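Local coordinates for proteinase K (Serratia sp., PDB 2B6N), which is a proteinase K-like subtilase from a psychrotrophic bacterium, a calcium-binding serine endopeptidase that probably cleaves peptide bonds through a catalytic charge-relay triad, at residues 9-14 with 18-23; 186-191 with 202-207. One frame throughout, in Å; residues are numbered along the deposited sequence. Where two conformers were deposited one is given.

Contact 1: 9-14 with 18-23. With CA (calcium ion), chain C.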
ATOM      1  N   GLY A   9      -8.031 -10.882  -0.759  1.00  5.89           N
ATOM      2  CA  GLY A   9      -6.725 -10.289  -1.074  1.00  6.12           C
ATOM      3  C   GLY A   9      -5.607 -10.913  -0.266  1.00  6.80           C
ATOM      4  O   GLY A   9      -4.635 -11.451  -0.824  1.00  6.62           O
ATOM      5  N   ILE A  10      -5.737 -10.824   1.059  1.00  6.06           N
ATOM      6  CA  ILE A  10      -4.734 -11.402   1.952  1.00  5.56           C
ATOM      7  C   ILE A  10      -4.707 -12.947   1.839  1.00  5.44           C
ATOM      8  O   ILE A  10      -3.646 -13.545   1.964  1.00  4.86           O
ATOM      9  CB  ILE A  10      -4.868 -10.901   3.426  1.00  5.92           C
ATOM     10  CG1 ILE A  10      -6.169 -11.386   4.074  1.00  6.59           C
ATOM     11  CG2 ILE A  10      -4.735  -9.366   3.488  1.00  6.50           C
ATOM     12  CD1 ILE A  10      -6.325 -10.910   5.526  1.00  5.13           C
ATOM     13  N   ASP A  11      -5.859 -13.572   1.588  1.00  5.11           N
ATOM     14  CA  ASP A  11      -5.904 -15.035   1.298  1.00  5.19           C
ATOM     15  C   ASP A  11      -4.960 -15.403   0.126  1.00  5.40           C
ATOM     16  O   ASP A  11      -4.277 -16.453   0.143  1.00  4.85           O
ATOM     17  CB  ASP A  11      -7.356 -15.461   0.979  1.00  5.13           C
ATOM     18  CG  ASP A  11      -7.586 -16.990   1.072  1.00  6.55           C
ATOM     19  OD1 ASP A  11      -6.627 -17.764   1.307  1.00  7.12           O
ATOM     20  OD2 ASP A  11      -8.754 -17.390   0.908  1.00  5.76           O
ATOM     21  N   ARG A  12      -4.934 -14.553  -0.897  1.00  5.23           N
ATOM     22  CA  ARG A  12      -4.144 -14.821  -2.104  1.00  5.35           C
ATOM     23  C   ARG A  12      -2.632 -14.758  -1.917  1.00  5.87           C
ATOM     24  O   ARG A  12      -1.900 -15.535  -2.540  1.00  6.29           O
ATOM     25  CB  ARG A  12      -4.543 -13.863  -3.237  1.00  5.48           C
ATOM     26  CG  ARG A  12      -3.781 -14.097  -4.594  1.00  4.85           C
ATOM     27  CD  ARG A  12      -4.347 -15.354  -5.292  1.00  4.36           C
ATOM     28  NE  ARG A  12      -3.551 -15.867  -6.427  1.00  4.79           N
ATOM     29  CZ  ARG A  12      -2.479 -16.649  -6.319  1.00  6.94           C
ATOM     30  NH1 ARG A  12      -1.967 -16.959  -5.128  1.00  5.80           N
ATOM     31  NH2 ARG A  12      -1.885 -17.093  -7.417  1.00  5.58           N
ATOM     32  N   ILE A  13      -2.172 -13.839  -1.072  0.50  6.39           N
ATOM     33  CA  ILE A  13      -0.753 -13.492  -1.028  0.50  6.88           C
ATOM     34  C   ILE A  13       0.126 -14.544  -0.333  0.50  6.78           C
ATOM     35  O   ILE A  13       1.324 -14.628  -0.616  0.50  6.76           O
ATOM     36  CB  ILE A  13      -0.541 -12.054  -0.459  0.50  6.78           C
ATOM     37  CG1 ILE A  13      -1.280 -11.021  -1.320  0.50  7.50           C
ATOM     38  CG2 ILE A  13       0.930 -11.697  -0.392  0.50  8.72           C
ATOM     39  CD1 ILE A  13      -0.879 -11.026  -2.778  0.50  7.75           C
ATOM     40  N   ASP A  14      -0.464 -15.367   0.537  1.00  6.69           N
ATOM     41  CA  ASP A  14       0.309 -16.411   1.264  1.00  7.07           C
ATOM     42  C   ASP A  14       0.380 -17.796   0.570  1.00  8.31           C
ATOM     43  O   ASP A  14       0.776 -18.794   1.192  1.00  8.92           O
ATOM     44  CB  ASP A  14      -0.171 -16.549   2.732  1.00  7.51           C
ATOM     45  CG  ASP A  14      -1.451 -17.343   2.854  1.00  8.76           C
ATOM     46  OD1 ASP A  14      -2.240 -17.374   1.878  1.00  8.06           O
ATOM     47  OD2 ASP A  14      -1.641 -17.982   3.902  1.00  9.25           O
ATOM     48  N   LEU A  18      -3.813 -20.717  -7.189  1.00 10.16           N
ATOM     49  CA  LEU A  18      -5.243 -20.836  -6.941  1.00  9.62           C
ATOM     50  C   LEU A  18      -5.607 -22.336  -6.933  1.00  9.33           C
ATOM     51  O   LEU A  18      -4.841 -23.165  -7.456  1.00  8.55           O
ATOM     52  CB  LEU A  18      -6.045 -20.076  -8.020  1.00  9.36           C
ATOM     53  CG  LEU A  18      -5.972 -18.535  -7.983  1.00  9.85           C
ATOM     54  CD1 LEU A  18      -6.635 -17.913  -9.210  1.00  8.54           C
ATOM     55  CD2 LEU A  18      -6.639 -17.987  -6.709  1.00 11.50           C
ATOM     56  N   PRO A  19      -6.746 -22.696  -6.326  1.00  9.56           N
ATOM     57  CA  PRO A  19      -7.761 -21.818  -5.715  1.00  9.04           C
ATOM     58  C   PRO A  19      -7.391 -21.290  -4.327  1.00  8.16           C
ATOM     59  O   PRO A  19      -6.498 -21.824  -3.671  1.00  8.74           O
ATOM     60  CB  PRO A  19      -8.989 -22.737  -5.624  1.00  9.44           C
ATOM     61  CG  PRO A  19      -8.392 -24.082  -5.386  1.00 10.29           C
ATOM     62  CD  PRO A  19      -7.131 -24.121  -6.217  1.00  9.27           C
ATOM     63  N   LEU A  20      -8.077 -20.229  -3.902  1.00  7.77           N
ATOM     64  CA  LEU A  20      -7.902 -19.673  -2.549  1.00  6.97           C
ATOM     65  C   LEU A  20      -8.213 -20.772  -1.523  1.00  7.03           C
ATOM     66  O   LEU A  20      -9.169 -21.515  -1.704  1.00  7.07           O
ATOM     67  CB  LEU A  20      -8.855 -18.473  -2.355  1.00  6.85           C
ATOM     68  CG  LEU A  20      -8.546 -17.283  -3.264  1.00  7.00           C
ATOM     69  CD1 LEU A  20      -9.605 -16.180  -3.122  1.00  6.14           C
ATOM     70  CD2 LEU A  20      -7.128 -16.751  -2.990  1.00  7.78           C
ATOM     71  N   ASP A  21      -7.386 -20.887  -0.487  1.00  7.39           N
ATOM     72  CA  ASP A  21      -7.586 -21.903   0.559  1.00  7.85           C
ATOM     73  C   ASP A  21      -8.285 -21.401   1.844  1.00  7.55           C
ATOM     74  O   ASP A  21      -8.365 -22.126   2.830  1.00  7.28           O
ATOM     75  CB  ASP A  21      -6.262 -22.616   0.878  1.00  8.89           C
ATOM     76  CG  ASP A  21      -5.276 -21.746   1.664  1.00  9.64           C
ATOM     77  OD1 ASP A  21      -5.501 -20.531   1.871  1.00  6.49           O
ATOM     78  OD2 ASP A  21      -4.238 -22.301   2.091  1.00 12.85           O
ATOM     79  N   ASN A  22      -8.808 -20.173   1.831  1.00  7.32           N
ATOM     80  CA  ASN A  22      -9.570 -19.658   2.985  1.00  7.07           C
ATOM     81  C   ASN A  22      -8.725 -19.573   4.257  1.00  7.37           C
ATOM     82  O   ASN A  22      -9.218 -19.795   5.381  1.00  6.74           O
ATOM     83  CB  ASN A  22     -10.817 -20.530   3.245  1.00  6.97           C
ATOM     84  CG  ASN A  22     -11.918 -19.789   3.998  1.00  8.38           C
ATOM     85  OD1 ASN A  22     -12.452 -20.276   5.020  1.00  9.90           O
ATOM     86  ND2 ASN A  22     -12.274 -18.632   3.499  1.00  4.58           N
ATOM     87  N   ASN A  23      -7.439 -19.275   4.060  1.00  7.20           N
ATOM     88  CA  ASN A  23      -6.478 -19.185   5.144  1.00  7.75           C
ATOM     89  C   ASN A  23      -5.425 -18.123   4.867  1.00  7.33           C
ATOM     90  O   ASN A  23      -4.882 -18.054   3.743  1.00  7.05           O
ATOM     91  CB  ASN A  23      -5.745 -20.512   5.352  1.00  7.98           C
ATOM     92  CG  ASN A  23      -4.983 -20.541   6.675  1.00  9.36           C
ATOM     93  OD1 ASN A  23      -3.755 -20.545   6.705  1.00 13.05           O
ATOM     94  ND2 ASN A  23      -5.719 -20.560   7.766  1.00 13.03           N
TER
HETATM   95 CA    CA C 300      -4.318 -18.405   1.481  1.00  6.83          CA
HETATM   96  O   HOH W   1      -2.659 -20.320   1.889  1.00 15.98           O
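Asp11 reaches across to the 18-23 loop, and the two segments close around one calcium ion. Asp11 supplies two ligands, its carbonyl O and OD1, each 2.4 Å from the metal. Asp14 OD1 binds at the same distance, and from the loop come Asp21 OD1 at 2.5 Å and the carbonyl O of Asn23; a water and Gln15 OE1 make seven ligands. The shared cation probably offsets the repulsion between Asp11 OD1 and Asp21 OD1, only 3.0 Å apart.

Hydrogen bonds steady this first carboxylate. With CG anti to the backbone N (chi1 -163°), Asp11 points its oxygens at the loop, where the Asn23 backbone N meets OD1 at 3.2 Å from above the carboxylate plane, and the Asn22 backbone N makes a weak bond to OD2.

Van der Waals contacts join Arg12 to two leucines: Leu20 CD2 lies 3.7 Å from Arg12 CA, and Leu18 CD2 packs on Arg12 CD and NE, the two side chains crossing at about a right angle. Arg12 NE also forms a salt bridge with Asp185. The site ties helix 8-13 and the residues just after it to the loop leading into strand 23-25, whose His25 N donates to Asp14 OD2.

Contact 2: 186-191 with 202-207. With SO4 (sulfate ion), chain D.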
ATOM      1  N   SER A 186      -6.216 -12.430 -13.024  1.00  8.93           N
ATOM      2  CA  SER A 186      -6.157 -11.516 -14.179  1.00  8.73           C
ATOM      3  C   SER A 186      -5.654 -10.153 -13.715  1.00  7.79           C
ATOM      4  O   SER A 186      -5.957  -9.739 -12.604  1.00  8.65           O
ATOM      5  CB  SER A 186      -7.549 -11.326 -14.791  1.00  9.22           C
ATOM      6  OG  SER A 186      -8.085 -12.557 -15.261  1.00 11.54           O
ATOM      7  N   ARG A 187      -4.915  -9.446 -14.567  1.00  7.29           N
ATOM      8  CA  ARG A 187      -4.761  -7.997 -14.388  1.00  7.02           C
ATOM      9  C   ARG A 187      -6.165  -7.373 -14.313  1.00  6.49           C
ATOM     10  O   ARG A 187      -7.030  -7.647 -15.169  1.00  6.72           O
ATOM     11  CB  ARG A 187      -3.968  -7.389 -15.562  1.00  6.65           C
ATOM     12  CG  ARG A 187      -3.803  -5.883 -15.461  1.00  7.89           C
ATOM     13  CD  ARG A 187      -3.179  -5.277 -16.729  1.00  6.68           C
ATOM     14  NE  ARG A 187      -4.089  -5.403 -17.873  1.00  7.70           N
ATOM     15  CZ  ARG A 187      -4.932  -4.461 -18.283  1.00  8.14           C
ATOM     16  NH1 ARG A 187      -4.989  -3.285 -17.664  1.00  8.10           N
ATOM     17  NH2 ARG A 187      -5.702  -4.682 -19.354  1.00  9.50           N
ATOM     18  N   SER A 188      -6.423  -6.569 -13.281  1.00  6.91           N
ATOM     19  CA  SER A 188      -7.691  -5.838 -13.204  1.00  6.85           C
ATOM     20  C   SER A 188      -7.850  -4.968 -14.443  1.00  7.02           C
ATOM     21  O   SER A 188      -6.866  -4.394 -14.924  1.00  7.47           O
ATOM     22  CB  SER A 188      -7.727  -4.952 -11.941  1.00  6.09           C
ATOM     23  OG  SER A 188      -7.510  -5.732 -10.761  1.00  6.78           O
ATOM     24  N   SER A 189      -9.080  -4.840 -14.952  1.00  7.94           N
ATOM     25  CA  SER A 189      -9.300  -4.138 -16.233  1.00  8.20           C
ATOM     26  C   SER A 189      -8.792  -2.698 -16.246  1.00  8.03           C
ATOM     27  O   SER A 189      -8.413  -2.171 -17.311  1.00  8.03           O
ATOM     28  CB  SER A 189     -10.782  -4.164 -16.616  1.00  8.24           C
ATOM     29  OG  SER A 189     -11.549  -3.489 -15.630  1.00 10.43           O
ATOM     30  N   PHE A 190      -8.800  -2.058 -15.070  1.00  7.08           N
ATOM     31  CA  PHE A 190      -8.412  -0.664 -14.927  1.00  7.29           C
ATOM     32  C   PHE A 190      -6.912  -0.514 -14.638  1.00  6.75           C
ATOM     33  O   PHE A 190      -6.411   0.591 -14.629  1.00  7.70           O
ATOM     34  CB  PHE A 190      -9.200  -0.024 -13.763  1.00  6.16           C
ATOM     35  CG  PHE A 190      -9.097  -0.808 -12.487  1.00  7.29           C
ATOM     36  CD1 PHE A 190      -7.944  -0.753 -11.722  1.00  5.75           C
ATOM     37  CD2 PHE A 190     -10.137  -1.641 -12.088  1.00  6.92           C
ATOM     38  CE1 PHE A 190      -7.822  -1.518 -10.548  1.00  6.41           C
ATOM     39  CE2 PHE A 190     -10.038  -2.397 -10.928  1.00  7.21           C
ATOM     40  CZ  PHE A 190      -8.886  -2.331 -10.150  1.00  6.86           C
ATOM     41  N   SER A 191      -6.208  -1.609 -14.339  1.00  6.49           N
ATOM     42  CA  SER A 191      -4.825  -1.472 -13.833  1.00  6.67           C
ATOM     43  C   SER A 191      -3.870  -0.908 -14.886  1.00  6.49           C
ATOM     44  O   SER A 191      -3.780  -1.422 -16.015  1.00  6.90           O
ATOM     45  CB  SER A 191      -4.254  -2.796 -13.302  1.00  6.04           C
ATOM     46  OG  SER A 191      -2.968  -2.563 -12.701  1.00  6.85           O
ATOM     47  N   PRO A 202      -3.385  -8.131  -5.243  1.00  4.93           N
ATOM     48  CA  PRO A 202      -4.857  -8.040  -5.270  1.00  4.31           C
ATOM     49  C   PRO A 202      -5.366  -6.622  -5.133  1.00  4.41           C
ATOM     50  O   PRO A 202      -5.024  -5.915  -4.165  1.00  4.68           O
ATOM     51  CB  PRO A 202      -5.273  -8.863  -4.051  1.00  4.25           C
ATOM     52  CG  PRO A 202      -4.229  -9.953  -4.001  1.00  5.04           C
ATOM     53  CD  PRO A 202      -2.934  -9.150  -4.276  1.00  4.86           C
ATOM     54  N   GLY A 203      -6.204  -6.210  -6.076  1.00  4.72           N
ATOM     55  CA  GLY A 203      -6.758  -4.853  -6.030  1.00  5.29           C
ATOM     56  C   GLY A 203      -8.220  -4.732  -6.398  1.00  5.27           C
ATOM     57  O   GLY A 203      -8.824  -3.706  -6.120  1.00  6.12           O
ATOM     58  N   SER A 204      -8.797  -5.765  -7.007  1.00  5.37           N
ATOM     59  CA  SER A 204     -10.240  -5.741  -7.320  1.00  5.87           C
ATOM     60  C   SER A 204     -11.073  -6.307  -6.151  1.00  5.37           C
ATOM     61  O   SER A 204     -10.766  -7.390  -5.639  1.00  6.02           O
ATOM     62  CB  SER A 204     -10.537  -6.516  -8.612  1.00  5.52           C
ATOM     63  OG  SER A 204     -10.016  -5.878  -9.785  1.00  6.80           O
ATOM     64  N   SER A 205     -12.109  -5.566  -5.741  1.00  6.42           N
ATOM     65  CA  SER A 205     -13.076  -5.985  -4.692  1.00  6.70           C
ATOM     66  C   SER A 205     -12.386  -6.407  -3.395  1.00  6.75           C
ATOM     67  O   SER A 205     -12.484  -7.556  -2.956  1.00  7.15           O
ATOM     68  CB  SER A 205     -14.028  -7.088  -5.196  1.00  8.18           C
ATOM     69  OG  SER A 205     -14.819  -6.618  -6.275  1.00 11.17           O
ATOM     70  N   ILE A 206     -11.647  -5.461  -2.817  1.00  6.16           N
ATOM     71  CA  ILE A 206     -10.874  -5.673  -1.591  1.00  5.42           C
ATOM     72  C   ILE A 206     -11.672  -5.144  -0.406  1.00  5.49           C
ATOM     73  O   ILE A 206     -12.086  -3.986  -0.403  1.00  5.29           O
ATOM     74  CB  ILE A 206      -9.499  -4.923  -1.656  1.00  5.26           C
ATOM     75  CG1 ILE A 206      -8.636  -5.458  -2.823  1.00  6.39           C
ATOM     76  CG2 ILE A 206      -8.762  -4.972  -0.282  1.00  5.75           C
ATOM     77  CD1 ILE A 206      -8.365  -6.992  -2.773  1.00  8.12           C
ATOM     78  N   THR A 207     -11.886  -5.993   0.600  1.00  5.79           N
ATOM     79  CA  THR A 207     -12.591  -5.572   1.804  1.00  5.47           C
ATOM     80  C   THR A 207     -11.617  -5.125   2.888  1.00  5.75           C
ATOM     81  O   THR A 207     -10.570  -5.771   3.118  1.00  5.20           O
ATOM     82  CB  THR A 207     -13.497  -6.686   2.358  1.00  6.11           C
ATOM     83  OG1 THR A 207     -14.361  -7.162   1.314  1.00  6.45           O
ATOM     84  CG2 THR A 207     -14.342  -6.131   3.524  1.00  5.54           C
TER
HETATM   85  S   SO4 D 301     -12.159  -5.890 -12.894  1.00 22.83           S
HETATM   86  O1  SO4 D 301     -13.238  -6.882 -12.971  1.00 24.47           O
HETATM   87  O2  SO4 D 301     -12.572  -4.631 -13.515  1.00 22.69           O
HETATM   88  O3  SO4 D 301     -10.999  -6.396 -13.639  1.00 20.28           O
HETATM   89  O4  SO4 D 301     -11.896  -5.631 -11.483  1.00 21.78           O
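Ser204 OG lies 2.7 Å from Ser188 OG across the contact and also donates, over just 2.5 Å, to O4 of a sulfate ion, probably taken up from the crystallisation liquor, that sits between the segments in this crystal. On the other segment Ser189 grips the ion twice: its backbone N gives a fairly straight bond to O3 (2.8 Å, 162° at the hydrogen), and its OG donates to O2. That second bond depends on the Ser189 hydroxyl lying between the backbone N and the carbonyl carbon (chi1 62°), which turns it to the same anion as its own amide. Ser188 OG also pairs with the Ser180 hydroxyl.

Phe190 lies beside the Ser188-Ser204 pair. One face of its ring is covered by Ser188 CB, displaced toward the rim, while Gly203 O approaches the ring edge, near its plane, 4.3 Å from CZ. Ser204 OG nears CE2 obliquely, at 3.7 Å.

The Ser188-Ser191 turn is a type I beta turn, closed by Ser191 N to Ser188 O. The Arg187 side chain runs beside it: NH1 makes a bent bond of 2.8 Å to Ser191 O, in the carbonyl plane and on a lone pair, and NH2 forms a salt bridge with Asp264. Within the subtilase domain this turn brings Phe190 close to the predicted catalytic Ser224.

The turn belongs to the connection between parallel strands 176-181 and 199-202, and Ser188 and Gly203 both form backbone hydrogen bonds with residues around the end of the former. From Gly203 the chain leaves the edge strand 199-202 and enters strand 206-209, whose Ile206 packs on helices 8-13 and 223-240.

In the fold
Contacts 1 and 2 follow one another along the chain, and their centres lie about 15 Å apart. They meet where helix 8-13 covers the end of edge strand 199-202: Gly9 O is 3.5 Å and Arg12 CB 4.0 Å from Pro202 CG. Arg12 therefore packs on the loop at the calcium site as well as on contact 2. The calcium contact is peripheral, its centre about 18 Å from that of the chain. Contact 2 is nearer the predicted charge relay: the Phe190 side chain is about 8 Å from that of Ser224 and about 11 Å from that of His72, and Phe190 also packs against an apolar side chain of the bound peptide.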